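PDB 3QKI: glucose-6-phosphate isomerase from Plasmodium falciparum, which probably catalyses the reversible interconversion of alpha-D-glucose 6-phosphate and beta-D-fructose 6-phosphate, the second step of glycolysis. Local coordinates for residues L116-E121 with N134-V139; K145-S150 with N332-L337; H341-H346 with L529-E534. All blocks are in the same frame, centred on the assembly; numbering follows the deposited sequence. Where two conformers were deposited one is given.

Interaction 1. Residues L116-E121 with N134-V139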
loop_
_atom_site.group_PDB
_atom_site.type_symbol
_atom_site.label_atom_id
_atom_site.label_comp_id
_atom_site.label_asym_id
_atom_site.label_seq_id
_atom_site.Cartn_x
_atom_site.Cartn_y
_atom_site.Cartn_z
ATOM N N LEU A 116 2.947 -15.793 -24.077
ATOM C CA LEU A 116 4.124 -16.030 -23.236
ATOM C C LEU A 116 4.076 -17.340 -22.449
ATOM O O LEU A 116 5.122 -17.911 -22.129
ATOM C CB LEU A 116 4.347 -14.864 -22.256
ATOM C CG LEU A 116 4.622 -13.505 -22.899
ATOM C CD1 LEU A 116 4.465 -12.383 -21.878
ATOM C CD2 LEU A 116 5.982 -13.470 -23.591
ATOM N N ARG A 117 2.886 -17.789 -22.127
ATOM C CA ARG A 117 2.712 -18.991 -21.320
ATOM C C ARG A 117 2.131 -20.200 -22.070
ATOM O O ARG A 117 1.816 -21.193 -21.427
ATOM C CB ARG A 117 1.938 -18.679 -20.028
ATOM C CG ARG A 117 0.664 -17.884 -20.263
ATOM C CD ARG A 117 0.840 -16.413 -19.919
ATOM N NE ARG A 117 -0.480 -15.872 -19.603
ATOM C CZ ARG A 117 -0.719 -14.669 -19.101
ATOM N NH1 ARG A 117 0.285 -13.830 -18.856
ATOM N NH2 ARG A 117 -1.960 -14.302 -18.821
ATOM N N ILE A 118 2.020 -20.145 -23.415
ATOM C CA ILE A 118 1.558 -21.309 -24.188
ATOM C C ILE A 118 2.715 -22.362 -24.088
ATOM O O ILE A 118 3.872 -21.999 -24.325
ATOM C CB ILE A 118 1.191 -20.940 -25.652
ATOM C CG1 ILE A 118 -0.048 -20.026 -25.680
ATOM C CG2 ILE A 118 0.965 -22.215 -26.513
ATOM C CD1 ILE A 118 -0.339 -19.344 -27.066
ATOM N N PRO A 119 2.443 -23.605 -23.617
ATOM C CA PRO A 119 3.540 -24.594 -23.482
ATOM C C PRO A 119 4.063 -25.082 -24.831
ATOM O O PRO A 119 3.370 -24.964 -25.841
ATOM C CB PRO A 119 2.917 -25.718 -22.646
ATOM C CG PRO A 119 1.456 -25.636 -22.917
ATOM C CD PRO A 119 1.131 -24.198 -23.270
ATOM N N ILE A 120 5.298 -25.593 -24.839
ATOM C CA ILE A 120 6.019 -26.084 -26.011
ATOM C C ILE A 120 5.234 -27.092 -26.863
ATOM O O ILE A 120 5.290 -27.006 -28.080
ATOM C CB ILE A 120 7.474 -26.545 -25.666
ATOM C CG1 ILE A 120 8.354 -26.680 -26.928
ATOM C CG2 ILE A 120 7.496 -27.833 -24.840
ATOM C CD1 ILE A 120 9.103 -25.512 -27.288
ATOM N N GLU A 121 4.463 -27.982 -26.244
ATOM C CA GLU A 121 3.695 -28.989 -26.988
ATOM C C GLU A 121 2.593 -28.394 -27.899
ATOM O O GLU A 121 2.093 -29.079 -28.799
ATOM C CB GLU A 121 3.165 -30.087 -26.048
ATOM C CG GLU A 121 2.265 -29.582 -24.935
ATOM C CD GLU A 121 2.907 -29.199 -23.608
ATOM O OE1 GLU A 121 4.146 -28.983 -23.548
ATOM O OE2 GLU A 121 2.135 -29.092 -22.624
ATOM N N ASN A 134 6.007 -17.395 -36.563
ATOM C CA ASN A 134 5.274 -17.920 -35.406
ATOM C C ASN A 134 5.949 -17.359 -34.155
ATOM O O ASN A 134 7.059 -17.775 -33.822
ATOM C CB ASN A 134 5.252 -19.461 -35.369
ATOM C CG ASN A 134 4.556 -20.053 -34.154
ATOM O OD1 ASN A 134 3.835 -19.370 -33.413
ATOM N ND2 ASN A 134 4.720 -21.353 -33.941
ATOM N N VAL A 135 5.287 -16.392 -33.483
ATOM C CA VAL A 135 5.808 -15.730 -32.283
ATOM C C VAL A 135 6.150 -16.698 -31.146
ATOM O O VAL A 135 7.038 -16.387 -30.349
ATOM C CB VAL A 135 4.974 -14.504 -31.796
ATOM C CG1 VAL A 135 4.939 -13.417 -32.850
ATOM C CG2 VAL A 135 3.567 -14.901 -31.370
ATOM N N LEU A 136 5.512 -17.908 -31.123
ATOM C CA LEU A 136 5.780 -18.932 -30.109
ATOM C C LEU A 136 7.208 -19.474 -30.196
ATOM O O LEU A 136 7.752 -19.939 -29.195
ATOM C CB LEU A 136 4.733 -20.047 -30.141
ATOM C CG LEU A 136 3.286 -19.651 -29.840
ATOM C CD1 LEU A 136 2.411 -20.883 -29.745
ATOM C CD2 LEU A 136 3.175 -18.857 -28.518
ATOM N N GLU A 137 7.832 -19.371 -31.390
ATOM C CA GLU A 137 9.214 -19.769 -31.589
ATOM C C GLU A 137 10.153 -18.784 -30.873
ATOM O O GLU A 137 11.139 -19.202 -30.284
ATOM C CB GLU A 137 9.547 -19.847 -33.079
ATOM C CG GLU A 137 8.794 -20.979 -33.767
ATOM C CD GLU A 137 9.418 -22.365 -33.737
ATOM O OE1 GLU A 137 10.509 -22.537 -33.140
ATOM O OE2 GLU A 137 8.805 -23.287 -34.325
ATOM N N ASP A 138 9.822 -17.484 -30.894
ATOM C CA ASP A 138 10.581 -16.448 -30.196
ATOM C C ASP A 138 10.386 -16.623 -28.685
ATOM O O ASP A 138 11.362 -16.527 -27.942
ATOM C CB ASP A 138 10.096 -15.054 -30.613
ATOM C CG ASP A 138 10.445 -14.650 -32.029
ATOM O OD1 ASP A 138 11.625 -14.771 -32.402
ATOM O OD2 ASP A 138 9.543 -14.162 -32.745
ATOM N N VAL A 139 9.133 -16.892 -28.248
ATOM C CA VAL A 139 8.749 -17.090 -26.841
ATOM C C VAL A 139 9.581 -18.243 -26.272
ATOM O O VAL A 139 10.266 -18.076 -25.252
ATOM C CB VAL A 139 7.220 -17.331 -26.679
ATOM C CG1 VAL A 139 6.871 -17.856 -25.279
ATOM C CG2 VAL A 139 6.417 -16.070 -26.999
#
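Ile118 rests against Leu136 and Leu116 against Val139, so that a loop packs on the start of the N-capped helix 135-154. Leu136 and Val139, three residues apart, bring neighbouring side chains to one face of that helix. Ile118 CG2 meets Leu136 CD1, and Ile118 CD1 meets Leu136 CD2, each pair 3.8 Å apart; the two side chains cross at about a right angle, and the Ile118 CD1 methyl reaches both branches of the leucine. With its CG1 anti to the backbone N (chi1 167°), Val139 sets that methyl 3.6 Å from Leu116 O, against the loop's backbone. Its other methyl, CG2, lies 4.3 Å from Leu116 CD2. Branched aliphatic residues suit this place because they fill the space between loop and helix without demanding polar partners. Further out, Ile118 O is bonded to NE2 of His140, the residue after Val139, while Arg117 turns away toward helices 330-349 and 523-543. Asn134 holds the start of the helix: its ND2 is bonded to Ile123 O, and its OD1 receives Ile128 N as well as the capping N-H. That capping bond, Leu136 N to Asn134 OD1, is 3.2 Å long, with the donor well above the plane of the amide carbonyl.

Interaction 2. Residues K145-S150 with N332-L337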
loop_
_atom_site.group_PDB
_atom_site.type_symbol
_atom_site.label_atom_id
_atom_site.label_comp_id
_atom_site.label_asym_id
_atom_site.label_seq_id
_atom_site.Cartn_x
_atom_site.Cartn_y
_atom_site.Cartn_z
ATOM N N LYS A 145 16.632 -20.242 -23.285
ATOM C CA LYS A 145 17.804 -19.473 -22.900
ATOM C C LYS A 145 17.774 -19.212 -21.373
ATOM O O LYS A 145 18.817 -19.302 -20.711
ATOM C CB LYS A 145 17.832 -18.150 -23.687
ATOM C CG LYS A 145 19.108 -17.351 -23.530
ATOM C CD LYS A 145 19.030 -16.084 -24.334
ATOM C CE LYS A 145 20.061 -15.074 -23.959
ATOM N NZ LYS A 145 21.415 -15.530 -24.313
ATOM N N ILE A 146 16.585 -18.898 -20.827
ATOM C CA ILE A 146 16.402 -18.639 -19.378
ATOM C C ILE A 146 16.617 -19.928 -18.597
ATOM O O ILE A 146 17.328 -19.909 -17.581
ATOM C CB ILE A 146 15.016 -18.005 -19.056
ATOM C CG1 ILE A 146 14.914 -16.579 -19.640
ATOM C CG2 ILE A 146 14.726 -18.036 -17.532
ATOM C CD1 ILE A 146 13.498 -16.007 -19.678
ATOM N N GLU A 147 16.016 -21.044 -19.064
ATOM C CA GLU A 147 16.158 -22.344 -18.401
ATOM C C GLU A 147 17.639 -22.675 -18.274
ATOM O O GLU A 147 18.079 -22.979 -17.157
ATOM C CB GLU A 147 15.406 -23.417 -19.190
ATOM C CG GLU A 147 15.567 -24.818 -18.643
ATOM C CD GLU A 147 14.737 -25.868 -19.355
ATOM O OE1 GLU A 147 14.507 -26.933 -18.741
ATOM O OE2 GLU A 147 14.279 -25.619 -20.498
ATOM N N LYS A 148 18.415 -22.549 -19.398
ATOM C CA LYS A 148 19.841 -22.838 -19.416
ATOM C C LYS A 148 20.628 -21.904 -18.498
ATOM O O LYS A 148 21.400 -22.383 -17.672
ATOM C CB LYS A 148 20.416 -22.841 -20.845
ATOM N N TYR A 149 20.414 -20.590 -18.614
ATOM C CA TYR A 149 21.120 -19.601 -17.812
ATOM C C TYR A 149 20.842 -19.761 -16.306
ATOM O O TYR A 149 21.783 -19.750 -15.517
ATOM C CB TYR A 149 20.823 -18.163 -18.294
ATOM C CG TYR A 149 21.612 -17.110 -17.549
ATOM C CD1 TYR A 149 22.920 -16.806 -17.910
ATOM C CD2 TYR A 149 21.062 -16.438 -16.459
ATOM C CE1 TYR A 149 23.661 -15.851 -17.214
ATOM C CE2 TYR A 149 21.796 -15.493 -15.745
ATOM C CZ TYR A 149 23.096 -15.198 -16.129
ATOM O OH TYR A 149 23.827 -14.271 -15.421
ATOM N N SER A 150 19.569 -19.910 -15.921
ATOM C CA SER A 150 19.170 -20.051 -14.515
ATOM C C SER A 150 19.663 -21.381 -13.949
ATOM O O SER A 150 20.156 -21.389 -12.834
ATOM C CB SER A 150 17.660 -19.894 -14.342
ATOM O OG SER A 150 16.919 -20.909 -15.004
ATOM N N ASN A 332 9.978 -24.705 -11.435
ATOM C CA ASN A 332 8.935 -24.050 -10.647
ATOM C C ASN A 332 8.233 -22.968 -11.492
ATOM O O ASN A 332 7.017 -22.917 -11.515
ATOM C CB ASN A 332 9.517 -23.468 -9.357
ATOM C CG ASN A 332 9.790 -24.490 -8.284
ATOM O OD1 ASN A 332 9.036 -25.426 -8.085
ATOM N ND2 ASN A 332 10.866 -24.305 -7.548
ATOM N N MET A 333 9.001 -22.189 -12.250
ATOM C CA MET A 333 8.478 -21.156 -13.131
ATOM C C MET A 333 7.659 -21.713 -14.297
ATOM O O MET A 333 6.683 -21.060 -14.709
ATOM C CB MET A 333 9.544 -20.145 -13.517
ATOM C CG MET A 333 10.054 -19.324 -12.323
ATOM S SD MET A 333 8.802 -18.936 -11.045
ATOM C CE MET A 333 7.713 -17.784 -11.975
ATOM N N ARG A 334 8.005 -22.949 -14.773
ATOM C CA ARG A 334 7.256 -23.616 -15.832
ATOM C C ARG A 334 5.857 -23.947 -15.287
ATOM O O ARG A 334 4.867 -23.732 -15.983
ATOM C CB ARG A 334 8.006 -24.874 -16.309
ATOM C CG ARG A 334 7.330 -25.644 -17.438
ATOM C CD ARG A 334 8.297 -26.581 -18.150
ATOM N NE ARG A 334 9.112 -27.351 -17.213
ATOM C CZ ARG A 334 10.380 -27.693 -17.419
ATOM N NH1 ARG A 334 10.985 -27.370 -18.559
ATOM N NH2 ARG A 334 11.041 -28.389 -16.510
ATOM N N ASN A 335 5.773 -24.406 -14.014
ATOM C CA ASN A 335 4.493 -24.707 -13.372
ATOM C C ASN A 335 3.646 -23.436 -13.222
ATOM O O ASN A 335 2.429 -23.512 -13.385
ATOM C CB ASN A 335 4.686 -25.358 -12.000
ATOM C CG ASN A 335 5.120 -26.790 -12.122
ATOM O OD1 ASN A 335 4.885 -27.458 -13.140
ATOM N ND2 ASN A 335 5.804 -27.286 -11.109
ATOM N N PHE A 336 4.291 -22.290 -12.875
ATOM C CA PHE A 336 3.637 -20.979 -12.758
ATOM C C PHE A 336 3.034 -20.627 -14.125
ATOM O O PHE A 336 1.874 -20.224 -14.196
ATOM C CB PHE A 336 4.630 -19.899 -12.334
ATOM C CG PHE A 336 4.070 -18.483 -12.297
ATOM C CD1 PHE A 336 3.385 -18.015 -11.181
ATOM C CD2 PHE A 336 4.267 -17.609 -13.362
ATOM C CE1 PHE A 336 2.874 -16.709 -11.146
ATOM C CE2 PHE A 336 3.760 -16.305 -13.321
ATOM C CZ PHE A 336 3.053 -15.869 -12.218
ATOM N N LEU A 337 3.816 -20.820 -15.209
ATOM C CA LEU A 337 3.360 -20.553 -16.589
ATOM C C LEU A 337 2.183 -21.419 -16.971
ATOM O O LEU A 337 1.260 -20.912 -17.600
ATOM C CB LEU A 337 4.507 -20.669 -17.614
ATOM C CG LEU A 337 5.587 -19.573 -17.515
ATOM C CD1 LEU A 337 6.808 -19.918 -18.396
ATOM C CD2 LEU A 337 5.039 -18.219 -17.905
#
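Glu147 and Arg334 form a long salt bridge between helices 135-154 and 330-349, where the nearest CA atoms of the two segments, those of Glu147 and Arg334, are 9.4 Å apart. Along residues 145-150, Lys145 leads away from the other helix; its ammonium is bonded to Asp300 O and makes a cation-pi contact with Phe303. Ile146 is buried, its side chain against Ser318 and Ser325 of helix 318-328. Glu147 then spans the gap. Its CG is anti to the backbone N (chi1 176°) and the chain stays extended, a reach that suits glutamate to a wide gap between helices. OE1 comes to the edge of the Arg334 guanidinium, near its plane, 3.6 Å from Arg334 NH1. The carboxylate stands 75° from the guanidinium, so the two groups do not pair side by side. Arg334 starts out equally straight but bends at chi3 (46°); it was deposited in two conformers, so the pairing is best taken as loose. Tyr149 sets its ring edge-to-face with Phe303, and Ser150 closes the turn by donating a hydrogen bond from OG to Ile146 O, 2.8 Å away, a carbonyl already bonded to Ser150 N. Apolar residues turned into the protein and flexible charged ones meeting near the surface are the mark of amphipathic helices, here those of an alpha/beta enzyme of the phosphoglucose isomerase family.

Interaction 3. Residues H341-H346 with L529-E534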
loop_
_atom_site.group_PDB
_atom_site.type_symbol
_atom_site.label_atom_id
_atom_site.label_comp_id
_atom_site.label_asym_id
_atom_site.label_seq_id
_atom_site.Cartn_x
_atom_site.Cartn_y
_atom_site.Cartn_z
ATOM N N HIS A 341 -1.506 -20.258 -18.163
ATOM C CA HIS A 341 -2.054 -20.828 -19.384
ATOM C C HIS A 341 -3.430 -21.457 -19.193
ATOM O O HIS A 341 -4.334 -21.174 -19.987
ATOM C CB HIS A 341 -1.074 -21.824 -20.018
ATOM C CG HIS A 341 -1.606 -22.430 -21.284
ATOM N ND1 HIS A 341 -1.842 -21.659 -22.410
ATOM C CD2 HIS A 341 -1.960 -23.707 -21.549
ATOM C CE1 HIS A 341 -2.292 -22.495 -23.329
ATOM N NE2 HIS A 341 -2.364 -23.739 -22.862
ATOM N N ASP A 342 -3.611 -22.274 -18.132
ATOM C CA ASP A 342 -4.894 -22.922 -17.854
ATOM C C ASP A 342 -5.999 -21.924 -17.554
ATOM O O ASP A 342 -7.123 -22.111 -18.018
ATOM C CB ASP A 342 -4.760 -23.978 -16.749
ATOM C CG ASP A 342 -4.030 -25.228 -17.207
ATOM O OD1 ASP A 342 -3.860 -25.403 -18.441
ATOM O OD2 ASP A 342 -3.630 -26.027 -16.340
ATOM N N MET A 343 -5.676 -20.832 -16.844
ATOM C CA MET A 343 -6.655 -19.768 -16.597
ATOM C C MET A 343 -6.934 -18.985 -17.912
ATOM O O MET A 343 -8.081 -18.633 -18.154
ATOM C CB MET A 343 -6.196 -18.836 -15.460
ATOM C CG MET A 343 -7.185 -17.694 -15.144
ATOM S SD MET A 343 -8.868 -18.226 -14.711
ATOM C CE MET A 343 -8.572 -18.858 -13.110
ATOM N N ASP A 344 -5.897 -18.748 -18.771
ATOM C CA ASP A 344 -6.077 -18.097 -20.071
ATOM C C ASP A 344 -7.089 -18.893 -20.920
ATOM O O ASP A 344 -8.003 -18.296 -21.504
ATOM C CB ASP A 344 -4.764 -17.998 -20.862
ATOM C CG ASP A 344 -3.736 -17.025 -20.319
ATOM O OD1 ASP A 344 -4.098 -16.184 -19.450
ATOM O OD2 ASP A 344 -2.550 -17.154 -20.692
ATOM N N GLU A 345 -6.921 -20.234 -20.974
ATOM C CA GLU A 345 -7.799 -21.148 -21.734
ATOM C C GLU A 345 -9.233 -21.102 -21.238
ATOM O O GLU A 345 -10.169 -21.084 -22.044
ATOM C CB GLU A 345 -7.255 -22.589 -21.700
ATOM C CG GLU A 345 -5.969 -22.757 -22.491
ATOM C CD GLU A 345 -6.164 -22.863 -23.993
ATOM O OE1 GLU A 345 -6.755 -23.870 -24.437
ATOM O OE2 GLU A 345 -5.700 -21.961 -24.726
ATOM N N HIS A 346 -9.409 -21.016 -19.909
ATOM C CA HIS A 346 -10.719 -20.890 -19.279
ATOM C C HIS A 346 -11.344 -19.553 -19.707
ATOM O O HIS A 346 -12.498 -19.515 -20.156
ATOM C CB HIS A 346 -10.584 -20.941 -17.734
ATOM C CG HIS A 346 -11.842 -20.596 -17.024
ATOM N ND1 HIS A 346 -12.889 -21.504 -16.923
ATOM C CD2 HIS A 346 -12.208 -19.435 -16.433
ATOM C CE1 HIS A 346 -13.851 -20.880 -16.264
ATOM N NE2 HIS A 346 -13.491 -19.630 -15.945
ATOM N N LEU A 529 -3.889 -17.232 -10.149
ATOM C CA LEU A 529 -4.210 -15.936 -9.533
ATOM C C LEU A 529 -3.788 -14.750 -10.431
ATOM O O LEU A 529 -4.575 -13.831 -10.618
ATOM C CB LEU A 529 -3.619 -15.828 -8.108
ATOM C CG LEU A 529 -3.897 -14.541 -7.314
ATOM C CD1 LEU A 529 -5.385 -14.355 -7.034
ATOM C CD2 LEU A 529 -3.114 -14.537 -5.994
ATOM N N LEU A 530 -2.572 -14.778 -10.978
ATOM C CA LEU A 530 -2.099 -13.720 -11.869
ATOM C C LEU A 530 -2.977 -13.611 -13.106
ATOM O O LEU A 530 -3.448 -12.516 -13.428
ATOM C CB LEU A 530 -0.631 -13.930 -12.310
ATOM C CG LEU A 530 -0.151 -12.957 -13.399
ATOM C CD1 LEU A 530 0.033 -11.559 -12.853
ATOM C CD2 LEU A 530 1.025 -13.482 -14.131
ATOM N N SER A 531 -3.211 -14.745 -13.787
ATOM C CA SER A 531 -3.991 -14.746 -15.020
ATOM C C SER A 531 -5.438 -14.334 -14.761
ATOM O O SER A 531 -6.017 -13.651 -15.587
ATOM C CB SER A 531 -3.896 -16.088 -15.737
ATOM O OG SER A 531 -4.836 -16.149 -16.801
ATOM N N LEU A 532 -6.002 -14.716 -13.613
ATOM C CA LEU A 532 -7.361 -14.367 -13.233
ATOM C C LEU A 532 -7.533 -12.836 -13.263
ATOM O O LEU A 532 -8.496 -12.352 -13.845
ATOM C CB LEU A 532 -7.693 -14.946 -11.831
ATOM C CG LEU A 532 -9.019 -14.509 -11.191
ATOM C CD1 LEU A 532 -10.186 -14.874 -12.063
ATOM C CD2 LEU A 532 -9.179 -15.100 -9.785
ATOM N N TYR A 533 -6.591 -12.087 -12.667
ATOM C CA TYR A 533 -6.643 -10.626 -12.631
ATOM C C TYR A 533 -6.280 -9.989 -13.975
ATOM O O TYR A 533 -6.948 -9.025 -14.380
ATOM C CB TYR A 533 -5.828 -10.049 -11.447
ATOM C CG TYR A 533 -6.636 -10.074 -10.171
ATOM C CD1 TYR A 533 -6.784 -11.253 -9.437
ATOM C CD2 TYR A 533 -7.353 -8.953 -9.756
ATOM C CE1 TYR A 533 -7.608 -11.309 -8.309
ATOM C CE2 TYR A 533 -8.178 -8.998 -8.625
ATOM C CZ TYR A 533 -8.288 -10.173 -7.897
ATOM O OH TYR A 533 -9.092 -10.225 -6.775
ATOM N N GLU A 534 -5.286 -10.552 -14.698
ATOM C CA GLU A 534 -4.944 -10.023 -16.041
ATOM C C GLU A 534 -6.176 -10.199 -16.964
ATOM O O GLU A 534 -6.565 -9.261 -17.659
ATOM C CB GLU A 534 -3.730 -10.756 -16.655
ATOM C CG GLU A 534 -2.383 -10.446 -16.008
ATOM C CD GLU A 534 -1.191 -11.094 -16.697
ATOM O OE1 GLU A 534 -1.401 -11.985 -17.555
ATOM O OE2 GLU A 534 -0.043 -10.682 -16.413
#
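The carboxylate of Asp344 receives the hydroxyl of Ser531 from above its plane, 40° out of it, with Ser531 OG 2.8 Å from Asp344 OD1. Of the rings, His341 has Glu345 CG over one face, toward the rim, whereas Tyr533 has Leu529 O in plane at its edge. In the bond between the helices the serine is the donor. Asp344's strongest partner lies elsewhere, for OD2 forms a salt bridge with Arg117 NE. The same guanidinium pairs through NH2 with Glu534 OE1, and so probably offsets the like charges of two buried acids whose atoms Asp344 OD1 and Glu534 OE1 stand 5.3 Å apart.

Beside the hydrogen bond Met343 packs closely on the other helix. It has its CG anti to the backbone N (chi1 -180°), which brings that atom 3.3 Å from Ser531 OG and 3.6 Å from Leu532 N. Bends at chi2 and chi3 then turn the thioether chain so that Met343 CE ends in apolar contact 4.2 Å from Leu532 CB. A flexible, unbranched methionine can follow the surface of the other helix in this way. Ser531 is small enough to let the backbones draw together, with Met343 CA 5.9 Å from Ser531 CA, and its hydroxyl is satisfied by Asp344 in the buried interface. The short helical segments approach to 8.3 Å between axes and cross at -34°, running in roughly the same direction.

Around this pair, Pro357 of helix 356-371 touches both Met343 and Leu532. Helix 388-400 receives Leu529, Leu530, Tyr533 and Glu534, and strand 513-518 of the mixed sheet meets Leu529, Leu532 and Tyr533, so helix 523-543 lies between that sheet and helix 330-349.

How the interactions relate
Interactions 1 and 3 are buried, interaction 2 lies at the surface, and their chemistry follows. Interaction 1 is aliphatic, interaction 2 a lone, long ion pair, and interaction 3 a buried hydrogen bond set within apolar packing. Helix 135-154 serves interactions 1 and 2, helix 330-349 interactions 2 and 3. Arg117 ties the loop of interaction 1 directly to both helices of interaction 3, through ion pairs shorter than the surface one of interaction 2. Arg117 CB also packs on Leu337 O, and Phe336 CZ meets Leu530 CD2 at 3.7 Å, linking the segments of interaction 2 to the other two.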